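Local coordinates for protein endoglucanase A (PDB 3IK2) that probably hydrolyses internal beta-1,4-glucosidic bonds in cellulose and related glucans, as a family 44 glycoside hydrolase with a TIM-like barrel, at residues V5-N10 with T429-T434; S292-V297 with K301-A306; N403-N408 with K440-V445. All coordinates share one frame; numbering follows the deposited sequence.

Contact 1: V5-N10 with T429-T434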
loop_
_atom_site.group_PDB
_atom_site.type_symbol
_atom_site.label_atom_id
_atom_site.label_comp_id
_atom_site.label_asym_id
_atom_site.label_seq_id
_atom_site.Cartn_x
_atom_site.Cartn_y
_atom_site.Cartn_z
ATOM N N VAL A 5 19.126 -21.789 6.966
ATOM C CA VAL A 5 17.767 -21.306 7.164
ATOM C C VAL A 5 17.051 -22.258 8.093
ATOM O O VAL A 5 16.799 -23.416 7.748
ATOM C CB VAL A 5 16.989 -21.245 5.848
ATOM C CG1 VAL A 5 15.518 -20.686 6.074
ATOM C CG2 VAL A 5 17.789 -20.448 4.803
ATOM N N ASN A 6 16.701 -21.725 9.255
ATOM C CA ASN A 6 16.011 -22.445 10.303
ATOM C C ASN A 6 14.529 -22.064 10.363
ATOM O O ASN A 6 14.161 -20.926 10.745
ATOM C CB ASN A 6 16.701 -22.183 11.645
ATOM C CG ASN A 6 18.138 -22.704 11.675
ATOM O OD1 ASN A 6 18.464 -23.719 11.060
ATOM N ND2 ASN A 6 19.001 -22.015 12.412
ATOM N N ILE A 7 13.686 -23.016 9.968
ATOM C CA ILE A 7 12.234 -22.831 9.994
ATOM C C ILE A 7 11.620 -23.596 11.183
ATOM O O ILE A 7 11.974 -24.740 11.454
ATOM C CB ILE A 7 11.582 -23.225 8.605
ATOM C CG1 ILE A 7 12.178 -22.362 7.486
ATOM C CG2 ILE A 7 10.066 -23.079 8.609
ATOM C CD1 ILE A 7 12.040 -22.943 6.083
ATOM N N ASP A 8 10.710 -22.949 11.897
ATOM C CA ASP A 8 9.910 -23.630 12.906
ATOM C C ASP A 8 8.435 -23.335 12.672
ATOM O O ASP A 8 7.992 -22.232 12.930
ATOM C CB ASP A 8 10.328 -23.177 14.311
ATOM C CG ASP A 8 9.603 -23.947 15.427
ATOM O OD1 ASP A 8 10.067 -23.866 16.584
ATOM O OD2 ASP A 8 8.576 -24.626 15.151
ATOM N N THR A 9 7.674 -24.320 12.199
ATOM C CA THR A 9 6.256 -24.086 11.857
ATOM C C THR A 9 5.343 -23.917 13.079
ATOM O O THR A 9 4.152 -23.637 12.930
ATOM C CB THR A 9 5.673 -25.170 10.908
ATOM O OG1 THR A 9 5.678 -26.438 11.572
ATOM C CG2 THR A 9 6.487 -25.259 9.607
ATOM N N ASN A 10 5.928 -24.061 14.273
ATOM C CA ASN A 10 5.210 -23.954 15.541
ATOM C C ASN A 10 5.718 -22.784 16.372
ATOM O O ASN A 10 5.355 -22.648 17.537
ATOM C CB ASN A 10 5.321 -25.270 16.347
ATOM C CG ASN A 10 4.223 -25.418 17.445
ATOM O OD1 ASN A 10 4.523 -25.756 18.602
ATOM N ND2 ASN A 10 2.966 -25.179 17.075
ATOM N N THR A 429 14.406 -14.640 3.438
ATOM C CA THR A 429 13.668 -15.921 3.521
ATOM C C THR A 429 12.377 -15.737 4.324
ATOM O O THR A 429 12.396 -15.182 5.425
ATOM C CB THR A 429 14.495 -17.074 4.195
ATOM O OG1 THR A 429 14.845 -16.699 5.547
ATOM C CG2 THR A 429 15.764 -17.435 3.359
ATOM N N TYR A 430 11.270 -16.197 3.745
ATOM C CA TYR A 430 9.952 -16.163 4.383
ATOM C C TYR A 430 9.377 -17.559 4.265
ATOM O O TYR A 430 9.515 -18.191 3.235
ATOM C CB TYR A 430 9.025 -15.077 3.727
ATOM C CG TYR A 430 9.672 -13.683 3.762
ATOM C CD1 TYR A 430 9.664 -12.923 4.926
ATOM C CD2 TYR A 430 10.350 -13.162 2.643
ATOM C CE1 TYR A 430 10.295 -11.680 4.985
ATOM C CE2 TYR A 430 10.956 -11.918 2.686
ATOM C CZ TYR A 430 10.935 -11.191 3.862
ATOM O OH TYR A 430 11.538 -9.955 3.930
ATOM N N ALA A 431 8.773 -18.050 5.332
ATOM C CA ALA A 431 8.055 -19.333 5.296
ATOM C C ALA A 431 6.637 -19.136 5.760
ATOM O O ALA A 431 6.377 -18.320 6.663
ATOM C CB ALA A 431 8.771 -20.383 6.163
ATOM N N SER A 432 5.711 -19.863 5.148
ATOM C CA SER A 432 4.319 -19.812 5.564
ATOM C C SER A 432 3.649 -21.188 5.559
ATOM O O SER A 432 4.018 -22.106 4.793
ATOM C CB SER A 432 3.502 -18.853 4.684
ATOM O OG SER A 432 3.445 -19.339 3.361
ATOM N N VAL A 433 2.634 -21.311 6.402
ATOM C CA VAL A 433 1.805 -22.508 6.391
ATOM C C VAL A 433 0.399 -22.047 5.959
ATOM O O VAL A 433 0.128 -20.861 5.931
ATOM C CB VAL A 433 1.933 -23.272 7.764
ATOM C CG1 VAL A 433 0.716 -24.014 8.094
ATOM C CG2 VAL A 433 3.152 -24.225 7.748
ATOM N N THR A 434 -0.463 -22.975 5.562
ATOM C CA THR A 434 -1.815 -22.659 5.115
ATOM C C THR A 434 -2.770 -23.267 6.152
ATOM O O THR A 434 -2.749 -24.486 6.388
ATOM C CB THR A 434 -2.053 -23.199 3.675
ATOM O OG1 THR A 434 -1.060 -22.653 2.784
ATOM C CG2 THR A 434 -3.454 -22.859 3.157
#
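Val5, Ile7 and Thr9 face Thr429, Ala431 and Val433 in three successive pairs across the inside of the beta domain. The two strands run the same way, 18° apart, with no hydrogen bond between them. In the sheet, strand 415-421 lies between them, and Cys419 on that strand is touched by Val5, Ile7 and Ala431. The CA atoms of Ile7 and Ala431 are 7.2 Å apart, short for strands with another between them and consistent with a strongly bent sheet.

Val5 and Thr429 reach toward each other tip to tip, with Val5 CG2 3.9 Å from Thr429 CG2. Both methyls stand anti to their carbonyl carbons. In Thr429 this turns OG1 in between the backbone N and the carbonyl carbon, where it makes a weak hydrogen bond to Cys419 O while lying 4.1 Å from Val5 CG1. At the centre, Ile7 spreads over a single methyl: its CG2 is 3.9 Å from Ala431 CB, and Ile7 CD1 comes within 4.2 Å of the same atom. Ile7 CD1 also reaches Ile443, and Ile7 CG2 reaches Met441, both on strand 440-447.

Thr9 meets Val433 at about a right angle, Thr9 CG2 lying 4.0 Å from Val433 CG2. With chi1 at 64°, Thr9 gives its methyl to this contact, while OG1 is hydrogen-bonded to Ser462 OG and to a glycerol molecule. Just beside it, Asp8 OD2 accepts from Asn10 N at 2.8 Å, an Asx turn that bends the chain where strand 2-15 is interrupted.

Methyl and methylene groups make nearly all of the interface, and the threonine hydroxyls find partners elsewhere. The direct contact is thus apolar packing, while the segments' relative position is probably set by backbone bonding in the sheet, including strand 415-421.

Contact 2: S292-V297 with K301-A306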
loop_
_atom_site.group_PDB
_atom_site.type_symbol
_atom_site.label_atom_id
_atom_site.label_comp_id
_atom_site.label_asym_id
_atom_site.label_seq_id
_atom_site.Cartn_x
_atom_site.Cartn_y
_atom_site.Cartn_z
ATOM N N SER A 292 14.401 4.907 -12.142
ATOM C CA SER A 292 14.224 3.922 -13.205
ATOM C C SER A 292 15.562 3.492 -13.854
ATOM O O SER A 292 15.608 2.534 -14.633
ATOM C CB SER A 292 13.307 4.502 -14.265
ATOM O OG SER A 292 14.019 5.397 -15.099
ATOM N N ASP A 293 16.639 4.212 -13.525
ATOM C CA ASP A 293 17.971 3.923 -14.044
ATOM C C ASP A 293 18.655 2.719 -13.359
ATOM O O ASP A 293 19.208 2.821 -12.246
ATOM C CB ASP A 293 18.834 5.184 -13.976
ATOM C CG ASP A 293 20.305 4.934 -14.326
ATOM O OD1 ASP A 293 20.628 4.068 -15.151
ATOM O OD2 ASP A 293 21.152 5.643 -13.757
ATOM N N THR A 294 18.659 1.585 -14.055
ATOM C CA THR A 294 19.234 0.363 -13.493
ATOM C C THR A 294 20.688 0.055 -13.990
ATOM O O THR A 294 21.213 -1.040 -13.757
ATOM C CB THR A 294 18.267 -0.833 -13.691
ATOM O OG1 THR A 294 18.060 -1.051 -15.087
ATOM C CG2 THR A 294 16.928 -0.538 -13.043
ATOM N N SER A 295 21.331 1.016 -14.666
ATOM C CA SER A 295 22.756 0.857 -15.012
ATOM C C SER A 295 23.655 1.061 -13.771
ATOM O O SER A 295 24.767 0.578 -13.735
ATOM C CB SER A 295 23.182 1.791 -16.142
ATOM O OG SER A 295 23.060 3.144 -15.749
ATOM N N ASN A 296 23.118 1.730 -12.753
ATOM C CA ASN A 296 23.834 2.071 -11.526
ATOM C C ASN A 296 23.754 0.904 -10.552
ATOM O O ASN A 296 22.712 0.687 -9.904
ATOM C CB ASN A 296 23.200 3.337 -10.925
ATOM C CG ASN A 296 23.973 3.901 -9.772
ATOM O OD1 ASN A 296 24.691 3.202 -9.066
ATOM N ND2 ASN A 296 23.802 5.200 -9.549
ATOM N N VAL A 297 24.849 0.151 -10.453
ATOM C CA VAL A 297 24.879 -1.100 -9.688
ATOM C C VAL A 297 24.759 -0.917 -8.175
ATOM O O VAL A 297 24.043 -1.681 -7.500
ATOM C CB VAL A 297 26.118 -1.966 -10.056
ATOM C CG1 VAL A 297 26.318 -3.125 -9.047
ATOM C CG2 VAL A 297 25.973 -2.503 -11.473
ATOM N N LYS A 301 21.885 -2.295 -5.788
ATOM C CA LYS A 301 22.184 -3.009 -4.530
ATOM C C LYS A 301 21.446 -2.422 -3.339
ATOM O O LYS A 301 20.840 -3.147 -2.566
ATOM C CB LYS A 301 23.694 -3.030 -4.251
ATOM C CG LYS A 301 24.402 -4.029 -5.090
ATOM C CD LYS A 301 25.918 -3.906 -5.004
ATOM C CE LYS A 301 26.557 -5.027 -5.803
ATOM N NZ LYS A 301 28.023 -4.831 -5.983
ATOM N N ALA A 302 21.534 -1.104 -3.191
ATOM C CA ALA A 302 20.789 -0.386 -2.188
ATOM C C ALA A 302 19.292 -0.665 -2.282
ATOM O O ALA A 302 18.604 -0.685 -1.240
ATOM C CB ALA A 302 21.051 1.112 -2.326
ATOM N N ARG A 303 18.791 -0.842 -3.514
ATOM C CA ARG A 303 17.368 -1.084 -3.769
ATOM C C ARG A 303 16.884 -2.347 -3.078
ATOM O O ARG A 303 15.890 -2.321 -2.371
ATOM C CB ARG A 303 17.076 -1.150 -5.279
ATOM C CG ARG A 303 15.629 -1.510 -5.657
ATOM C CD ARG A 303 15.342 -1.401 -7.180
ATOM N NE ARG A 303 15.595 -0.053 -7.657
ATOM C CZ ARG A 303 16.585 0.290 -8.485
ATOM N NH1 ARG A 303 17.423 -0.633 -8.961
ATOM N NH2 ARG A 303 16.736 1.563 -8.843
ATOM N N MET A 304 17.606 -3.449 -3.281
ATOM C CA MET A 304 17.281 -4.751 -2.676
ATOM C C MET A 304 17.472 -4.778 -1.172
ATOM O O MET A 304 16.790 -5.515 -0.490
ATOM C CB MET A 304 18.112 -5.860 -3.342
ATOM C CG MET A 304 17.883 -5.959 -4.851
ATOM S SD MET A 304 18.868 -7.273 -5.620
ATOM C CE MET A 304 20.481 -6.464 -5.767
ATOM N N GLN A 305 18.384 -3.952 -0.654
ATOM C CA GLN A 305 18.553 -3.796 0.805
ATOM C C GLN A 305 17.505 -2.883 1.442
ATOM O O GLN A 305 17.247 -2.967 2.644
ATOM C CB GLN A 305 19.958 -3.260 1.149
ATOM C CG GLN A 305 21.139 -4.124 0.640
ATOM C CD GLN A 305 21.025 -5.582 1.036
ATOM O OE1 GLN A 305 20.449 -5.899 2.067
ATOM N NE2 GLN A 305 21.575 -6.491 0.205
ATOM N N ALA A 306 16.937 -1.984 0.644
ATOM C CA ALA A 306 16.097 -0.900 1.167
ATOM C C ALA A 306 14.887 -1.394 1.987
ATOM O O ALA A 306 14.556 -0.784 2.999
ATOM C CB ALA A 306 15.668 0.071 0.049
HETATM O O HOH W 1 19.327 1.898 -10.018
#
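Asp293 meets Arg303 through its backbone: the carbonyl O lies at the edge of the guanidinium, near its plane, 4.4 Å from NH2. A water sits in that plane and accepts from Arg303 NH2 at 2.9 Å; its modelled approach to Asp293 O is too short to be trusted in detail. The Asp293 carboxylate points the other way and holds the turn, OD1 taking Ser295 OG on its syn lone pair at 2.7 Å and Ser295 N from above its plane, an Asx turn.

Thr294 follows with its methyl, CG2 being 4.1 Å from Arg303 NH1. Next, Asn296 is the N-cap of helix 297-305, its OD1 accepting from Cys299 N. Val297 opens the helix, and its O receives Lys301 N at 2.8 Å in an i to i+4 bond. The extended Lys301 chain passes beside that carbonyl and crosses the valine side chain obliquely, Lys301 CE coming 3.8 Å from Val297 CG1.

Arg303, with CG anti to the backbone N (chi1 175°) and its chain bent at chi3, turns back toward the loop; its NH2 also donates to Val289 O, and its NH1 to Asn300 OD1 and Ser362 OG. The cap and first turns of helix 297-305 are thereby tied to the loop that follows strand 287-288, while Arg303 and Met304 pack against helix 361-376.

Contact 3: N403-N408 with K440-V445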
loop_
_atom_site.group_PDB
_atom_site.type_symbol
_atom_site.label_atom_id
_atom_site.label_comp_id
_atom_site.label_asym_id
_atom_site.label_seq_id
_atom_site.Cartn_x
_atom_site.Cartn_y
_atom_site.Cartn_z
ATOM N N ASN A 403 1.423 -15.457 -5.520
ATOM C CA ASN A 403 0.035 -15.937 -5.712
ATOM C C ASN A 403 -0.352 -16.468 -7.091
ATOM O O ASN A 403 -1.497 -16.806 -7.347
ATOM C CB ASN A 403 -0.954 -14.850 -5.311
ATOM C CG ASN A 403 -0.814 -14.471 -3.869
ATOM O OD1 ASN A 403 -0.943 -15.324 -2.998
ATOM N ND2 ASN A 403 -0.498 -13.197 -3.606
ATOM N N ASN A 404 0.604 -16.543 -7.983
ATOM C CA ASN A 404 0.358 -17.240 -9.223
ATOM C C ASN A 404 1.685 -17.671 -9.816
ATOM O O ASN A 404 2.021 -17.307 -10.922
ATOM C CB ASN A 404 -0.446 -16.360 -10.177
ATOM C CG ASN A 404 -0.843 -17.091 -11.434
ATOM O OD1 ASN A 404 -0.903 -18.315 -11.456
ATOM N ND2 ASN A 404 -1.136 -16.341 -12.487
ATOM N N TYR A 405 2.459 -18.408 -9.038
ATOM C CA TYR A 405 3.816 -18.785 -9.456
ATOM C C TYR A 405 3.812 -19.866 -10.541
ATOM O O TYR A 405 4.719 -19.926 -11.369
ATOM C CB TYR A 405 4.646 -19.227 -8.258
ATOM C CG TYR A 405 3.996 -20.309 -7.427
ATOM C CD1 TYR A 405 4.253 -21.647 -7.672
ATOM C CD2 TYR A 405 3.131 -19.995 -6.395
ATOM C CE1 TYR A 405 3.664 -22.639 -6.900
ATOM C CE2 TYR A 405 2.548 -20.986 -5.622
ATOM C CZ TYR A 405 2.821 -22.296 -5.881
ATOM O OH TYR A 405 2.217 -23.279 -5.124
ATOM N N ASP A 406 2.786 -20.709 -10.531
ATOM C CA ASP A 406 2.714 -21.821 -11.467
ATOM C C ASP A 406 1.741 -21.554 -12.613
ATOM O O ASP A 406 1.486 -22.445 -13.420
ATOM C CB ASP A 406 2.336 -23.111 -10.731
ATOM C CG ASP A 406 0.950 -23.046 -10.133
ATOM O OD1 ASP A 406 0.270 -22.001 -10.346
ATOM O OD2 ASP A 406 0.560 -24.025 -9.432
ATOM N N GLY A 407 1.192 -20.338 -12.686
ATOM C CA GLY A 407 0.220 -20.004 -13.730
ATOM C C GLY A 407 -1.145 -20.636 -13.499
ATOM O O GLY A 407 -2.040 -20.530 -14.343
ATOM N N ASN A 408 -1.307 -21.294 -12.353
ATOM C CA ASN A 408 -2.566 -21.935 -11.989
ATOM C C ASN A 408 -3.150 -21.310 -10.740
ATOM O O ASN A 408 -3.970 -21.920 -10.063
ATOM C CB ASN A 408 -2.359 -23.431 -11.767
ATOM C CG ASN A 408 -2.023 -24.175 -13.056
ATOM O OD1 ASN A 408 -1.135 -25.036 -13.068
ATOM N ND2 ASN A 408 -2.723 -23.841 -14.151
ATOM N N LYS A 440 1.110 -28.778 3.092
ATOM C CA LYS A 440 2.119 -27.917 2.458
ATOM C C LYS A 440 2.726 -26.716 3.216
ATOM O O LYS A 440 2.069 -26.033 3.996
ATOM C CB LYS A 440 1.628 -27.458 1.093
ATOM C CG LYS A 440 0.843 -26.211 1.102
ATOM C CD LYS A 440 0.780 -25.767 -0.313
ATOM C CE LYS A 440 -0.386 -24.873 -0.483
ATOM N NZ LYS A 440 -0.243 -24.229 -1.773
ATOM N N MET A 441 3.987 -26.461 2.912
ATOM C CA MET A 441 4.687 -25.287 3.372
ATOM C C MET A 441 5.240 -24.517 2.179
ATOM O O MET A 441 5.734 -25.116 1.227
ATOM C CB MET A 441 5.822 -25.658 4.337
ATOM C CG MET A 441 6.708 -24.455 4.605
ATOM S SD MET A 441 8.027 -24.655 5.745
ATOM C CE MET A 441 8.668 -26.268 5.379
ATOM N N ASP A 442 5.146 -23.188 2.247
ATOM C CA ASP A 442 5.566 -22.304 1.163
ATOM C C ASP A 442 6.715 -21.476 1.662
ATOM O O ASP A 442 6.669 -20.974 2.786
ATOM C CB ASP A 442 4.430 -21.394 0.705
ATOM C CG ASP A 442 3.395 -22.138 -0.108
ATOM O OD1 ASP A 442 3.588 -22.335 -1.324
ATOM O OD2 ASP A 442 2.384 -22.535 0.492
ATOM N N ILE A 443 7.767 -21.382 0.848
ATOM C CA ILE A 443 8.956 -20.654 1.253
ATOM C C ILE A 443 9.333 -19.702 0.127
ATOM O O ILE A 443 9.387 -20.104 -1.035
ATOM C CB ILE A 443 10.132 -21.596 1.602
ATOM C CG1 ILE A 443 9.693 -22.671 2.601
ATOM C CG2 ILE A 443 11.280 -20.817 2.209
ATOM C CD1 ILE A 443 10.647 -23.868 2.683
ATOM N N ILE A 444 9.560 -18.441 0.473
ATOM C CA ILE A 444 10.186 -17.489 -0.454
ATOM C C ILE A 444 11.641 -17.336 -0.076
ATOM O O ILE A 444 11.977 -17.059 1.089
ATOM C CB ILE A 444 9.498 -16.083 -0.436
ATOM C CG1 ILE A 444 8.010 -16.203 -0.720
ATOM C CG2 ILE A 444 10.169 -15.102 -1.459
ATOM C CD1 ILE A 444 7.678 -16.673 -2.134
ATOM N N VAL A 445 12.509 -17.530 -1.068
ATOM C CA VAL A 445 13.943 -17.419 -0.863
ATOM C C VAL A 445 14.521 -16.610 -2.012
ATOM O O VAL A 445 14.277 -16.920 -3.185
ATOM C CB VAL A 445 14.623 -18.835 -0.764
ATOM C CG1 VAL A 445 16.084 -18.699 -0.494
ATOM C CG2 VAL A 445 14.024 -19.621 0.366
#
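Tyr405 points its phenol at Asp442 and Lys440 where the loop after helix 393-403, the final helix of the chain, meets the beta domain. The loop leads from the TIM-like barrel to strand 415-421, and strand 440-447 belongs to the mixed sheet beyond it.

The direct contact between the segments is loose. Tyr405 OH lies 4.1 Å from Asp442 OD1 and 4.3 Å from Lys440 NZ, both too long for hydrogen bonds. The tyrosine side chain crosses that of the aspartate at about a right angle, its ring turned 63° from the carboxylate plane. A chi1 of 53° sets the Tyr405 ring between its own backbone N and carbonyl carbon, directed at the strand. The ring also meets Trp472 edge to face and the His506 ring with planes about 45° apart.

Further out, Asp442 OD1 is hydrogen-bonded to His506 NE2 on strand 503-510, a bond that probably sets the turn of this buried carboxylate. Its other oxygen, Asp442 OD2, makes a long salt bridge of 3.9 Å with Lys440 NZ, from the same side of the strand. The positive charge probably favours the ionised form of the acid.

Behind Tyr405 the loop is shaped by its own polar groups: Asn404 OD1 accepts from Asn409 N and Asp406 OD2 pairs with Ser410 OG. In an Asx turn, Asp406 OD1 receives Asn408 N at 2.6 Å from above the carboxylate plane.

Contacts 1 and 3 share one sheet. Their centres are 13 Å apart, and neighbouring strands 427-433 and 440-447 join them directly: Tyr430 O to Ile444 N and Ser432 N to Asp442 O, each 2.8 Å, are probable hydrogen bonds. Contact 1 uses the side of strand 427-433 that carries Thr429, Ala431 and Val433, whereas contact 3 brings the barrel-side loop against strand 440-447. Contact 2 stands apart, its centre 28 Å from that of contact 1 and 26 Å from that of contact 3, with nearest atoms about 8 and 11 Å away. None includes a ligand of the calcium ion, held by Glu48, Asp144, Asp147 and Ser149; all three have glycerol nearby, probably from crystallisation.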